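Lipase aflb (PDB 6IDY) probably hydrolyses ester bonds of lipids, as expected of a lipase with an alpha/beta-hydrolase type of sheet, and carries a bound calcium ion. Local coordinates at residues P383-P386 against S387-D390. Residues are numbered along the deposited sequence; the frame is centred on the assembly and turned at random.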
ATOM      1  N   PRO A 383     -12.116   3.954 -15.542  1.00 22.08           N
ATOM      2  CA  PRO A 383     -12.014   3.390 -14.181  1.00 21.15           C
ATOM      3  C   PRO A 383     -13.157   2.452 -13.780  1.00 26.20           C
ATOM      4  O   PRO A 383     -14.098   2.236 -14.548  1.00 27.25           O
ATOM      5  CB  PRO A 383     -12.006   4.649 -13.304  1.00 21.88           C
ATOM      6  CG  PRO A 383     -12.882   5.611 -14.058  1.00 26.72           C
ATOM      7  CD  PRO A 383     -12.596   5.355 -15.513  1.00 23.19           C
ATOM      8  N   GLY A 384     -13.069   1.922 -12.562  1.00 22.69           N
ATOM      9  CA  GLY A 384     -14.107   1.091 -11.961  1.00 22.46           C
ATOM     10  C   GLY A 384     -15.346   1.933 -11.749  1.00 25.36           C
ATOM     11  O   GLY A 384     -15.232   3.112 -11.424  1.00 24.15           O
ATOM     12  N   ASP A 385     -16.525   1.369 -12.006  1.00 22.26           N
ATOM     13  CA  ASP A 385     -17.788   2.086 -11.905  1.00 22.43           C
ATOM     14  C   ASP A 385     -18.764   1.321 -11.007  1.00 28.59           C
ATOM     15  O   ASP A 385     -19.203   0.233 -11.397  1.00 29.40           O
ATOM     16  CB  ASP A 385     -18.384   2.300 -13.313  1.00 24.36           C
ATOM     17  CG  ASP A 385     -19.560   3.262 -13.410  1.00 31.11           C
ATOM     18  OD1 ASP A 385     -20.185   3.556 -12.367  1.00 31.84           O
ATOM     19  OD2 ASP A 385     -19.857   3.717 -14.528  1.00 37.65           O
ATOM     20  N   PRO A 386     -19.140   1.876  -9.822  1.00 25.51           N
ATOM     21  CA  PRO A 386     -20.078   1.153  -8.940  1.00 25.89           C
ATOM     22  C   PRO A 386     -21.473   0.933  -9.535  1.00 31.10           C
ATOM     23  O   PRO A 386     -22.168  -0.004  -9.119  1.00 29.94           O
ATOM     24  CB  PRO A 386     -20.118   2.000  -7.665  1.00 27.10           C
ATOM     25  CG  PRO A 386     -19.633   3.338  -8.061  1.00 31.21           C
ATOM     26  CD  PRO A 386     -18.695   3.151  -9.215  1.00 26.76           C
ATOM     27  N   SER A 387     -21.868   1.761 -10.532  1.00 28.51           N
ATOM     28  CA  SER A 387     -23.170   1.640 -11.201  1.00 29.60           C
ATOM     29  C   SER A 387     -23.261   0.384 -12.090  1.00 35.15           C
ATOM     30  O   SER A 387     -24.367  -0.025 -12.443  1.00 36.79           O
ATOM     31  CB  SER A 387     -23.504   2.904 -11.989  1.00 32.39           C
ATOM     32  OG  SER A 387     -22.762   2.990 -13.193  1.00 40.49           O
ATOM     33  N   ARG A 388     -22.104  -0.233 -12.433  1.00 31.14           N
ATOM     34  CA  ARG A 388     -22.037  -1.459 -13.243  1.00 31.04           C
ATOM     35  C   ARG A 388     -22.032  -2.700 -12.360  1.00 35.78           C
ATOM     36  O   ARG A 388     -22.056  -3.821 -12.869  1.00 37.37           O
ATOM     37  CB  ARG A 388     -20.786  -1.467 -14.129  1.00 29.33           C
ATOM     38  CG  ARG A 388     -20.860  -0.563 -15.354  1.00 33.86           C
ATOM     39  CD  ARG A 388     -19.768  -0.909 -16.354  1.00 37.31           C
ATOM     40  NE  ARG A 388     -18.422  -0.680 -15.814  1.00 34.88           N
ATOM     41  CZ  ARG A 388     -17.613   0.306 -16.186  1.00 41.18           C
ATOM     42  NH1 ARG A 388     -17.993   1.170 -17.118  1.00 31.48           N
ATOM     43  NH2 ARG A 388     -16.414   0.431 -15.639  1.00 24.46           N
ATOM     44  N   LEU A 389     -21.993  -2.510 -11.038  1.00 32.09           N
ATOM     45  CA  LEU A 389     -21.957  -3.617 -10.086  1.00 32.12           C
ATOM     46  C   LEU A 389     -23.321  -3.919  -9.485  1.00 35.12           C
ATOM     47  O   LEU A 389     -24.153  -3.022  -9.348  1.00 33.83           O
ATOM     48  CB  LEU A 389     -20.955  -3.321  -8.943  1.00 31.33           C
ATOM     49  CG  LEU A 389     -19.490  -3.041  -9.307  1.00 35.36           C
ATOM     50  CD1 LEU A 389     -18.709  -2.613  -8.074  1.00 34.59           C
ATOM     51  CD2 LEU A 389     -18.827  -4.256  -9.945  1.00 37.93           C
ATOM     52  N   ASP A 390     -23.524  -5.182  -9.077  1.00 31.77           N
ATOM     53  CA  ASP A 390     -24.726  -5.594  -8.364  1.00 31.69           C
ATOM     54  C   ASP A 390     -24.389  -5.264  -6.904  1.00 34.63           C
ATOM     55  O   ASP A 390     -23.801  -6.090  -6.201  1.00 34.07           O
ATOM     56  CB  ASP A 390     -24.984  -7.103  -8.564  1.00 33.92           C
ATOM     57  CG  ASP A 390     -26.275  -7.643  -7.964  1.00 42.84           C
ATOM     58  OD1 ASP A 390     -26.904  -6.930  -7.144  1.00 41.94           O
ATOM     59  OD2 ASP A 390     -26.657  -8.781  -8.310  1.00 51.10           O
TER
HETATM   60  O   HOH W   1     -15.259   2.875 -16.889  1.00 23.13           O
HETATM   61  O   HOH W   2     -25.085  -0.403  -8.968  1.00 37.19           O
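The guanidinium of Arg388 lies flat against the CB of Asp385, which sits 3.5 Å above the centre of its plane. A bend at chi3 (-64°) folds the arginine chain back along the loop, and the two side chains cross at about a right angle. The Asp385 carboxylate, its plane turned 71° from the guanidinium, does not pair with it: OD2 stays 4.1 Å from Arg388 NH1, well out of the guanidinium plane with no N-H aimed at it, and only their opposite charges relate the two groups. At the guanidinium edge, NH2 makes a weak hydrogen bond to Pro383 O, and a water lying in the plane accepts from NH2 while donating to the same carbonyl. The stronger partner of NH2 is Asp376 of helix 368-379, which forms a salt bridge with it and also accepts from the backbone N of Asp385.

Asp385 meanwhile leads into the short 3-10 segment. With its CG anti to the backbone N (chi1 -169°), OD1 receives both Ser387 OG at 2.8 Å and Ser387 N at 3.1 Å, from above the same face of the carboxylate: an Asx turn, to which the hydroxyl adds a second bond. Backbone bonds run from Arg388 N to Asp385 O (3.1 Å) and from Leu389 N to Pro386 O (3.2 Å). Leu389 and Pro386 both pack on Leu373 of helix 368-379, while Pro386 also touches Asn344 of strand 341-345, an outermost strand of the sheet.

One aspartate thus spends its carboxylate on the turn and its methylene on the arginine, while Asp376 pairs with the arginine and, helped by Pro383 O, the water and the packed CB, orients it; both carboxylates probably stabilise its positive charge.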